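Local atomic coordinates of methyltransferase (Pyrococcus horikoshii, PDB entry 1IXK), a protein that probably transfers a methyl group from S-adenosyl-L-methionine to a cytidine in RNA, as in its RsmB/NOP relatives. Residues L161-R165 and L166-N170; V49-K53 and I54-D58; F256-Q259 and W260-N264. One frame throughout, in Å; residues are numbered along the deposited sequence.

Contact 1: residues L161-R165 and L166-N170; sequences LNLSR and LGVLN
Asn162 meets Leu166 at the C-terminal end of helix 153-166, where the chain leaves through a Schellman motif into the loop before strand 171-174 of the class I methyltransferase fold. Asn162 O accepts Leu166 N at 2.9 Å in the last turn of the helix, and the side chain of Leu166 lies over the same oxygen, CG 3.2 Å from it. The amide end of Asn162 turns away from Leu166 to Arg165, three residues on: Arg165 NH2 reaches Asn162 OD1 at 2.8 Å, coming from above the carbonyl plane and not along a lone pair. Leu163 makes the longer-range bond of the motif: its O accepts Val168 N at 2.9 Å, five residues on, and its CB and CD2 rest against the valine, giving the apolar contact that goes with this kind of turn; nearby, Leu163 and Leu166 both lean on Ser134 of helix 131-139. Ser164 O accepts Gly167 N, the second bond, and Gly167 turns the chain with a positive phi of 75°. Arg165 runs out with CG anti to the backbone N (chi1 167°), then bends at chi3, which folds the guanidinium back beside Asn162. The amide oxygen OD1 sits 27° out of the guanidinium plane.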
loop_
_atom_site.group_PDB
_atom_site.type_symbol
_atom_site.label_atom_id
_atom_site.label_comp_id
_atom_site.label_asym_id
_atom_site.label_seq_id
_atom_site.Cartn_x
_atom_site.Cartn_y
_atom_site.Cartn_z
ATOM N N LEU A 161 -6.957 20.104 -1.352
ATOM C CA LEU A 161 -6.917 20.733 -2.673
ATOM C C LEU A 161 -6.847 19.668 -3.762
ATOM O O LEU A 161 -7.476 19.799 -4.810
ATOM C CB LEU A 161 -5.711 21.665 -2.802
ATOM C CG LEU A 161 -5.766 22.996 -2.050
ATOM C CD1 LEU A 161 -4.518 23.799 -2.369
ATOM C CD2 LEU A 161 -7.015 23.772 -2.454
ATOM N N ASN A 162 -6.066 18.622 -3.519
ATOM C CA ASN A 162 -5.945 17.535 -4.481
ATOM C C ASN A 162 -7.321 16.900 -4.681
ATOM O O ASN A 162 -7.745 16.647 -5.810
ATOM C CB ASN A 162 -4.961 16.475 -3.977
ATOM C CG ASN A 162 -3.515 16.901 -4.116
ATOM O OD1 ASN A 162 -3.219 18.028 -4.522
ATOM N ND2 ASN A 162 -2.598 15.999 -3.777
ATOM N N LEU A 163 -8.014 16.651 -3.575
ATOM C CA LEU A 163 -9.337 16.042 -3.630
ATOM C C LEU A 163 -10.286 16.922 -4.442
ATOM O O LEU A 163 -11.117 16.422 -5.200
ATOM C CB LEU A 163 -9.878 15.824 -2.209
ATOM C CG LEU A 163 -9.070 14.866 -1.317
ATOM C CD1 LEU A 163 -9.675 14.819 0.074
ATOM C CD2 LEU A 163 -9.057 13.471 -1.931
ATOM N N SER A 164 -10.148 18.237 -4.293
ATOM C CA SER A 164 -10.990 19.169 -5.030
ATOM C C SER A 164 -10.712 19.054 -6.527
ATOM O O SER A 164 -11.638 19.016 -7.337
ATOM C CB SER A 164 -10.736 20.602 -4.558
ATOM O OG SER A 164 -11.484 21.521 -5.334
ATOM N N ARG A 165 -9.437 18.993 -6.892
ATOM C CA ARG A 165 -9.055 18.861 -8.292
ATOM C C ARG A 165 -9.587 17.548 -8.872
ATOM O O ARG A 165 -9.947 17.480 -10.051
ATOM C CB ARG A 165 -7.527 18.916 -8.444
ATOM C CG ARG A 165 -7.040 18.484 -9.829
ATOM C CD ARG A 165 -5.597 18.893 -10.143
ATOM N NE ARG A 165 -4.609 18.301 -9.245
ATOM C CZ ARG A 165 -4.249 18.820 -8.074
ATOM N NH1 ARG A 165 -4.795 19.954 -7.650
ATOM N NH2 ARG A 165 -3.347 18.205 -7.323
ATOM N N LEU A 166 -9.647 16.511 -8.038
ATOM C CA LEU A 166 -10.127 15.200 -8.469
ATOM C C LEU A 166 -11.649 15.064 -8.444
ATOM O O LEU A 166 -12.192 14.075 -8.928
ATOM C CB LEU A 166 -9.509 14.101 -7.597
ATOM C CG LEU A 166 -7.979 13.993 -7.649
ATOM C CD1 LEU A 166 -7.487 12.989 -6.608
ATOM C CD2 LEU A 166 -7.548 13.572 -9.040
ATOM N N GLY A 167 -12.333 16.050 -7.874
ATOM C CA GLY A 167 -13.784 15.996 -7.811
ATOM C C GLY A 167 -14.309 15.025 -6.764
ATOM O O GLY A 167 -15.420 14.511 -6.883
ATOM N N VAL A 168 -13.504 14.774 -5.735
ATOM C CA VAL A 168 -13.887 13.866 -4.656
ATOM C C VAL A 168 -14.794 14.601 -3.672
ATOM O O VAL A 168 -14.421 15.646 -3.132
ATOM C CB VAL A 168 -12.637 13.344 -3.929
ATOM C CG1 VAL A 168 -13.046 12.500 -2.720
ATOM C CG2 VAL A 168 -11.792 12.522 -4.902
ATOM N N LEU A 169 -15.974 14.041 -3.419
ATOM C CA LEU A 169 -16.950 14.686 -2.543
ATOM C C LEU A 169 -17.316 13.940 -1.264
ATOM O O LEU A 169 -18.050 14.475 -0.430
ATOM C CB LEU A 169 -18.246 14.927 -3.330
ATOM C CG LEU A 169 -18.131 15.680 -4.661
ATOM C CD1 LEU A 169 -19.455 15.625 -5.410
ATOM C CD2 LEU A 169 -17.720 17.114 -4.388
ATOM N N ASN A 170 -16.809 12.722 -1.096
ATOM C CA ASN A 170 -17.184 11.920 0.066
ATOM C C ASN A 170 -16.129 11.683 1.140
ATOM O O ASN A 170 -16.272 10.761 1.949
ATOM C CB ASN A 170 -17.707 10.568 -0.424
ATOM C CG ASN A 170 -16.638 9.762 -1.124
ATOM O OD1 ASN A 170 -15.566 10.282 -1.444
ATOM N ND2 ASN A 170 -16.922 8.488 -1.377
#

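Contact 2: residues V49-K53 and I54-D58; sequences VNTLK and ISVQD
Asn50 O accepts Ile54 N at 3.1 Å, in the carbonyl plane, joining the two ends of the turn that leads from strand 46-49 into helix 56-65. Asn50 O also accepts Lys53 N at 3.0 Å, so two amides grip one oxygen. The Asn50 side chain tightens the same bend: OD1 takes Leu52 N at 3.1 Å, from above the amide plane, which makes an Asx turn. Its ND2 donates to Leu166 O and Gly98 O, while Lys53 NZ bonds to Arg165 O and Thr97 O; both side chains thus carry this turn of the N-terminal region onto the end of helix 153-166. Ser55 is the N-cap of helix 56-65, its OG accepting Asp58 N at 3.0 Å. A weak bond from that hydroxyl to Asp58 OD2 ties the two side chains together as well. Among the nonpolar contacts, Val49 CG1 lies 4.0 Å from Ile54 CG2, and its CB faces Val56 CG2. With its OG1 set between the backbone N and the carbonyl carbon (chi1 58°), Thr51 turns the methyl CG2 alongside Val56 CG2 at 4.1 Å, the two side chains pointing the same way. The CA of Thr51 makes a nearly straight C-H...O contact with Ile54 O at 3.2 Å.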
loop_
_atom_site.group_PDB
_atom_site.type_symbol
_atom_site.label_atom_id
_atom_site.label_comp_id
_atom_site.label_asym_id
_atom_site.label_seq_id
_atom_site.Cartn_x
_atom_site.Cartn_y
_atom_site.Cartn_z
ATOM N N VAL A 49 -6.270 6.311 -13.562
ATOM C CA VAL A 49 -7.324 7.084 -14.213
ATOM C C VAL A 49 -8.381 7.429 -13.165
ATOM O O VAL A 49 -8.834 6.550 -12.429
ATOM C CB VAL A 49 -8.013 6.272 -15.324
ATOM C CG1 VAL A 49 -9.162 7.080 -15.911
ATOM C CG2 VAL A 49 -7.002 5.891 -16.403
ATOM N N ASN A 50 -8.767 8.699 -13.094
ATOM C CA ASN A 50 -9.792 9.112 -12.145
ATOM C C ASN A 50 -11.146 8.912 -12.811
ATOM O O ASN A 50 -11.628 9.770 -13.558
ATOM C CB ASN A 50 -9.605 10.575 -11.740
ATOM C CG ASN A 50 -10.714 11.071 -10.834
ATOM O OD1 ASN A 50 -11.450 10.278 -10.246
ATOM N ND2 ASN A 50 -10.836 12.384 -10.711
ATOM N N THR A 51 -11.755 7.764 -12.538
ATOM C CA THR A 51 -13.039 7.427 -13.128
ATOM C C THR A 51 -14.192 8.288 -12.628
ATOM O O THR A 51 -15.325 8.146 -13.086
ATOM C CB THR A 51 -13.356 5.941 -12.922
ATOM O OG1 THR A 51 -13.363 5.634 -11.522
ATOM C CG2 THR A 51 -12.304 5.094 -13.622
ATOM N N LEU A 52 -13.907 9.184 -11.688
ATOM C CA LEU A 52 -14.937 10.084 -11.193
ATOM C C LEU A 52 -15.139 11.150 -12.264
ATOM O O LEU A 52 -16.186 11.794 -12.319
ATOM C CB LEU A 52 -14.508 10.764 -9.891
ATOM C CG LEU A 52 -14.609 9.981 -8.579
ATOM C CD1 LEU A 52 -14.142 10.862 -7.441
ATOM C CD2 LEU A 52 -16.048 9.532 -8.346
ATOM N N LYS A 53 -14.130 11.318 -13.119
ATOM C CA LYS A 53 -14.186 12.318 -14.179
ATOM C C LYS A 53 -14.095 11.803 -15.610
ATOM O O LYS A 53 -14.467 12.512 -16.543
ATOM C CB LYS A 53 -13.090 13.360 -13.965
ATOM C CG LYS A 53 -13.297 14.246 -12.756
ATOM C CD LYS A 53 -12.334 15.419 -12.779
ATOM C CE LYS A 53 -12.708 16.462 -11.745
ATOM N NZ LYS A 53 -11.902 17.694 -11.915
ATOM N N ILE A 54 -13.606 10.580 -15.798
ATOM C CA ILE A 54 -13.478 10.033 -17.146
ATOM C C ILE A 54 -13.257 8.524 -17.140
ATOM O O ILE A 54 -12.645 7.982 -16.218
ATOM C CB ILE A 54 -12.306 10.714 -17.893
ATOM C CG1 ILE A 54 -12.251 10.228 -19.341
ATOM C CG2 ILE A 54 -10.994 10.422 -17.175
ATOM C CD1 ILE A 54 -11.178 10.901 -20.168
ATOM N N SER A 55 -13.756 7.846 -18.171
ATOM C CA SER A 55 -13.600 6.403 -18.266
ATOM C C SER A 55 -12.151 6.069 -18.594
ATOM O O SER A 55 -11.407 6.912 -19.094
ATOM C CB SER A 55 -14.510 5.829 -19.358
ATOM O OG SER A 55 -14.040 6.166 -20.653
ATOM N N VAL A 56 -11.756 4.834 -18.305
ATOM C CA VAL A 56 -10.400 4.386 -18.580
ATOM C C VAL A 56 -10.178 4.349 -20.089
ATOM O O VAL A 56 -9.132 4.773 -20.584
ATOM C CB VAL A 56 -10.153 2.978 -17.993
ATOM C CG1 VAL A 56 -8.785 2.464 -18.412
ATOM C CG2 VAL A 56 -10.255 3.032 -16.475
ATOM N N GLN A 57 -11.183 3.862 -20.809
ATOM C CA GLN A 57 -11.120 3.752 -22.262
ATOM C C GLN A 57 -10.872 5.109 -22.922
ATOM O O GLN A 57 -10.038 5.228 -23.820
ATOM C CB GLN A 57 -12.422 3.149 -22.794
ATOM C CG GLN A 57 -12.261 2.353 -24.077
ATOM C CD GLN A 57 -13.581 2.124 -24.790
ATOM O OE1 GLN A 57 -14.188 3.061 -25.310
ATOM N NE2 GLN A 57 -14.036 0.877 -24.812
ATOM N N ASP A 58 -11.598 6.132 -22.475
ATOM C CA ASP A 58 -11.443 7.471 -23.034
ATOM C C ASP A 58 -10.117 8.138 -22.681
ATOM O O ASP A 58 -9.492 8.774 -23.532
ATOM C CB ASP A 58 -12.593 8.383 -22.590
ATOM C CG ASP A 58 -13.913 8.011 -23.236
ATOM O OD1 ASP A 58 -13.896 7.569 -24.403
ATOM O OD2 ASP A 58 -14.967 8.171 -22.585
#

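Contact 3: residues F256-Q259 and W260-N264; sequences FVIQ and WALDN
Gln259 NE2 donates to Asp263 OD1 at 2.9 Å, one helical turn further on, and Asp263 N closes the same turn by donating to Gln259 O. The carboxylate oxygen is approached from above its plane, whereas it lies close to the amide plane of the glutamine; the two flat groups are 29° apart. Gln259 gets there with CG anti to its own N (chi1 -179°) and a bend at chi2 of 66°, which swings the amide along the helix toward Asp263. Its other end is also used, OE1 accepting Ser288 N from the loop alongside. Replacing Gln259 with a leucine would probably leave both Asp263 OD1 and Ser288 N without this partner and let the carboxylate turn more freely. The rest is regular alpha-helical bonding, with Trp260 N, Ala261 N and Leu262 N pairing with Phe256 O, Val257 O and Ile258 O. Val257 O also lies at the edge of the Trp260 ring, 3.9 Å from CE3, while Asn264 CB sits over one ring face toward its rim. Ile258 CG2 and Leu262 CD1 come within 4.4 Å of each other. Val257 and Ala261 pack on Leu229 of helix 215-235, Trp260 meets Met226 of that helix, and Ile258 and Leu262 press on Leu269 of strand 267-270.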
loop_
_atom_site.group_PDB
_atom_site.type_symbol
_atom_site.label_atom_id
_atom_site.label_comp_id
_atom_site.label_asym_id
_atom_site.label_seq_id
_atom_site.Cartn_x
_atom_site.Cartn_y
_atom_site.Cartn_z
ATOM N N PHE A 256 4.446 -11.443 10.997
ATOM C CA PHE A 256 4.380 -11.520 12.462
ATOM C C PHE A 256 3.178 -10.754 13.014
ATOM O O PHE A 256 2.531 -11.191 13.970
ATOM C CB PHE A 256 5.651 -10.944 13.088
ATOM C CG PHE A 256 6.843 -11.861 13.027
ATOM C CD1 PHE A 256 6.861 -12.963 12.180
ATOM C CD2 PHE A 256 7.969 -11.595 13.801
ATOM C CE1 PHE A 256 7.984 -13.791 12.102
ATOM C CE2 PHE A 256 9.096 -12.413 13.729
ATOM C CZ PHE A 256 9.102 -13.513 12.875
ATOM N N VAL A 257 2.893 -9.599 12.426
ATOM C CA VAL A 257 1.770 -8.789 12.873
ATOM C C VAL A 257 0.466 -9.482 12.512
ATOM O O VAL A 257 -0.476 -9.507 13.309
ATOM C CB VAL A 257 1.796 -7.390 12.225
ATOM C CG1 VAL A 257 0.561 -6.597 12.637
ATOM C CG2 VAL A 257 3.060 -6.655 12.637
ATOM N N ILE A 258 0.413 -10.046 11.307
ATOM C CA ILE A 258 -0.786 -10.749 10.858
ATOM C C ILE A 258 -1.024 -12.012 11.700
ATOM O O ILE A 258 -2.159 -12.302 12.072
ATOM C CB ILE A 258 -0.690 -11.116 9.356
ATOM C CG1 ILE A 258 -0.547 -9.834 8.530
ATOM C CG2 ILE A 258 -1.947 -11.856 8.902
ATOM C CD1 ILE A 258 -1.607 -8.805 8.836
ATOM N N GLN A 259 0.038 -12.757 11.999
ATOM C CA GLN A 259 -0.117 -13.954 12.823
ATOM C C GLN A 259 -0.645 -13.541 14.198
ATOM O O GLN A 259 -1.520 -14.199 14.772
ATOM C CB GLN A 259 1.214 -14.685 13.001
ATOM C CG GLN A 259 1.072 -15.958 13.835
ATOM C CD GLN A 259 0.241 -17.018 13.133
ATOM O OE1 GLN A 259 0.648 -17.558 12.114
ATOM N NE2 GLN A 259 -0.932 -17.309 13.673
ATOM N N TRP A 260 -0.104 -12.449 14.725
ATOM C CA TRP A 260 -0.538 -11.954 16.020
ATOM C C TRP A 260 -2.027 -11.623 15.968
ATOM O O TRP A 260 -2.775 -11.957 16.882
ATOM C CB TRP A 260 0.254 -10.705 16.415
ATOM C CG TRP A 260 -0.308 -10.033 17.627
ATOM C CD1 TRP A 260 -0.302 -10.509 18.912
ATOM C CD2 TRP A 260 -0.997 -8.783 17.667
ATOM N NE1 TRP A 260 -0.947 -9.628 19.749
ATOM C CE2 TRP A 260 -1.384 -8.559 19.010
ATOM C CE3 TRP A 260 -1.328 -7.825 16.698
ATOM C CZ2 TRP A 260 -2.084 -7.418 19.408
ATOM C CZ3 TRP A 260 -2.026 -6.688 17.093
ATOM C CH2 TRP A 260 -2.395 -6.496 18.439
ATOM N N ALA A 261 -2.461 -10.974 14.892
ATOM C CA ALA A 261 -3.869 -10.610 14.753
ATOM C C ALA A 261 -4.759 -11.851 14.707
ATOM O O ALA A 261 -5.825 -11.881 15.321
ATOM C CB ALA A 261 -4.075 -9.776 13.493
ATOM N N LEU A 262 -4.323 -12.868 13.971
ATOM C CA LEU A 262 -5.088 -14.104 13.862
ATOM C C LEU A 262 -5.188 -14.784 15.229
ATOM O O LEU A 262 -6.214 -15.380 15.554
ATOM C CB LEU A 262 -4.423 -15.058 12.860
ATOM C CG LEU A 262 -4.430 -14.669 11.377
ATOM C CD1 LEU A 262 -3.503 -15.601 10.606
ATOM C CD2 LEU A 262 -5.844 -14.743 10.828
ATOM N N ASP A 263 -4.128 -14.690 16.026
ATOM C CA ASP A 263 -4.110 -15.308 17.360
ATOM C C ASP A 263 -4.842 -14.468 18.394
ATOM O O ASP A 263 -5.426 -14.992 19.345
ATOM C CB ASP A 263 -2.679 -15.478 17.891
ATOM C CG ASP A 263 -1.818 -16.374 17.033
ATOM O OD1 ASP A 263 -2.364 -17.153 16.229
ATOM O OD2 ASP A 263 -0.578 -16.306 17.191
ATOM N N ASN A 264 -4.797 -13.158 18.210
ATOM C CA ASN A 264 -5.388 -12.240 19.170
ATOM C C ASN A 264 -6.837 -11.801 18.944
ATOM O O ASN A 264 -7.541 -11.486 19.905
ATOM C CB ASN A 264 -4.486 -11.011 19.272
ATOM C CG ASN A 264 -4.663 -10.272 20.568
ATOM O OD1 ASN A 264 -4.365 -10.804 21.638
ATOM N ND2 ASN A 264 -5.161 -9.039 20.487
#

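How the contacts relate
Contact 2 comes first along the chain, turning strand 46-49 of the N-terminal antiparallel sheet into helix 56-65. Contact 1 follows about a hundred residues later, ending helix 153-166 on the way to strand 171-174 of the mixed sheet, and contact 3 lies within helix 255-264. The three are in series; none nests in or crosses another. Contacts 1 and 2 do touch: side chains of the turn at 49-58 reach the carbonyls at the end of helix 153-166, and Val168 packs against Leu52, so the two turns join the N-terminal region to the methyltransferase domain. Contact 3 stands apart, on the opposite side of the chain's centre, with nearest atoms about 25 Å from contact 1.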